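DUF1573 domain-containing protein (Porphyromonas gingivalis, PDB 2QSV) is of unknown function, though a cysteine-type peptidase activity has been tentatively assigned, and its C-terminal part forms two immunoglobulin-like beta-sandwich domains. Local coordinates at residues Met128-Asp132 / Val216-Leu220. Residues are numbered along the deposited sequence.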
loop_
_atom_site.group_PDB
_atom_site.type_symbol
_atom_site.label_atom_id
_atom_site.label_comp_id
_atom_site.label_asym_id
_atom_site.label_seq_id
_atom_site.Cartn_x
_atom_site.Cartn_y
_atom_site.Cartn_z
HETATM N N MSE A 128 21.786 -4.793 5.310
HETATM C CA MSE A 128 22.045 -5.462 6.583
HETATM C C MSE A 128 23.032 -6.636 6.525
HETATM O O MSE A 128 23.365 -7.227 7.558
HETATM C CB MSE A 128 20.744 -5.896 7.213
HETATM C CG MSE A 128 19.845 -4.706 7.439
HETATM SE SE MSE A 128 18.268 -5.201 8.347
HETATM C CE MSE A 128 18.933 -6.109 9.884
ATOM N N GLY A 129 23.522 -6.936 5.334
ATOM C CA GLY A 129 24.425 -8.060 5.127
ATOM C C GLY A 129 23.799 -9.426 5.381
ATOM O O GLY A 129 22.594 -9.634 5.174
ATOM N N GLN A 130 24.639 -10.351 5.840
ATOM C CA GLN A 130 24.270 -11.731 6.105
ATOM C C GLN A 130 23.769 -11.896 7.531
ATOM O O GLN A 130 24.448 -11.513 8.475
ATOM C CB GLN A 130 25.468 -12.649 5.833
ATOM C CG GLN A 130 25.287 -14.089 6.281
ATOM C CD GLN A 130 26.291 -15.026 5.640
ATOM O OE1 GLN A 130 26.067 -15.539 4.538
ATOM N NE2 GLN A 130 27.402 -15.255 6.328
ATOM N N LEU A 131 22.573 -12.470 7.673
ATOM C CA LEU A 131 21.903 -12.577 8.969
ATOM C C LEU A 131 22.130 -13.889 9.720
ATOM O O LEU A 131 22.021 -13.910 10.956
ATOM C CB LEU A 131 20.395 -12.355 8.820
ATOM C CG LEU A 131 19.877 -11.103 8.117
ATOM C CD1 LEU A 131 18.382 -11.077 8.238
ATOM C CD2 LEU A 131 20.465 -9.848 8.716
ATOM N N ASP A 132 22.386 -14.976 8.981
ATOM C CA ASP A 132 22.655 -16.310 9.567
ATOM C C ASP A 132 21.713 -16.686 10.752
ATOM O O ASP A 132 22.169 -16.923 11.886
ATOM C CB ASP A 132 24.168 -16.447 9.942
ATOM C CG ASP A 132 24.581 -17.901 10.307
ATOM O OD1 ASP A 132 24.318 -18.843 9.501
ATOM O OD2 ASP A 132 25.182 -18.103 11.402
ATOM N N VAL A 216 15.869 -1.701 1.979
ATOM C CA VAL A 216 16.539 -2.570 2.906
ATOM C C VAL A 216 16.937 -3.897 2.201
ATOM O O VAL A 216 16.106 -4.556 1.555
ATOM C CB VAL A 216 15.634 -2.868 4.118
ATOM C CG1 VAL A 216 16.344 -3.769 5.160
ATOM C CG2 VAL A 216 15.158 -1.541 4.794
ATOM N N LYS A 217 18.201 -4.256 2.329
ATOM C CA LYS A 217 18.748 -5.530 1.857
ATOM C C LYS A 217 19.242 -6.402 2.994
ATOM O O LYS A 217 19.780 -5.908 4.003
ATOM C CB LYS A 217 19.891 -5.284 0.894
ATOM C CG LYS A 217 19.436 -4.758 -0.420
ATOM C CD LYS A 217 20.664 -4.440 -1.292
ATOM C CE LYS A 217 20.184 -3.871 -2.606
ATOM N NZ LYS A 217 21.373 -3.548 -3.443
ATOM N N ALA A 218 19.027 -7.707 2.834
ATOM C CA ALA A 218 19.445 -8.706 3.796
ATOM C C ALA A 218 19.629 -10.054 3.064
ATOM O O ALA A 218 18.938 -10.326 2.084
ATOM C CB ALA A 218 18.414 -8.824 4.916
ATOM N N GLU A 219 20.580 -10.866 3.519
ATOM C CA GLU A 219 20.765 -12.238 2.996
ATOM C C GLU A 219 20.922 -13.238 4.133
ATOM O O GLU A 219 21.338 -12.866 5.246
ATOM C CB GLU A 219 21.924 -12.322 1.989
ATOM C CG GLU A 219 23.266 -11.903 2.531
ATOM C CD GLU A 219 24.266 -11.525 1.425
ATOM O OE1 GLU A 219 24.509 -12.375 0.529
ATOM O OE2 GLU A 219 24.811 -10.384 1.468
ATOM N N LEU A 220 20.572 -14.497 3.875
ATOM C CA LEU A 220 20.546 -15.505 4.939
ATOM C C LEU A 220 21.898 -15.758 5.614
ATOM O O LEU A 220 22.931 -15.704 4.963
ATOM C CB LEU A 220 19.936 -16.821 4.442
ATOM C CG LEU A 220 18.416 -16.796 4.337
ATOM C CD1 LEU A 220 17.912 -18.130 3.808
ATOM C CD2 LEU A 220 17.808 -16.496 5.691
#
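Parallel strands can stay hydrogen-bonded even when one carries an extra residue, and the pairing of 128-132 with 216-220 illustrates how. The short axes run 4.8 Å apart at 13°. M128 N donates to K217 O (2.6 Å), E219 N to G129 O (2.9 Å) and L131 N to E219 O (2.8 Å). E219, the residue most covered here, thus uses both backbone polar groups to straddle Q130, and its CG packs 4.0 Å from Q130 CB on their common, exposed face. In regular parallel pairing a single residue would give its N to K217 O and its O to E219 N; here M128 supplies the N and G129 the O, so two residues stand opposite A218 where one would: a beta bulge. G129 absorbs the kink with a positive phi of 66°, and its N is held by the side chain of D127.

The bulge leaves M128 and L131 both facing inward. M128 SE lies 4.0 Å from V216 CG1, and L131 CD1 lies 4.0 Å from A218 CB; M128, L131 and A218 also meet V183 of the facing sheet. L220, the chain's last residue, is covered mainly through its backbone: Q130 CG approaches L220 O to 3.1 Å and D132 N lies 3.5 Å from L220 C. Its side chain instead packs on P185, M188 and K189 of helix 185-190.

The domain's first strand is split between the sheets: 120-121 (A) lies in one, while 125-130 (A') switches to the other, parallel beside the last strand, 211-219 (G), as in many V- and I-type immunoglobulin-like domains.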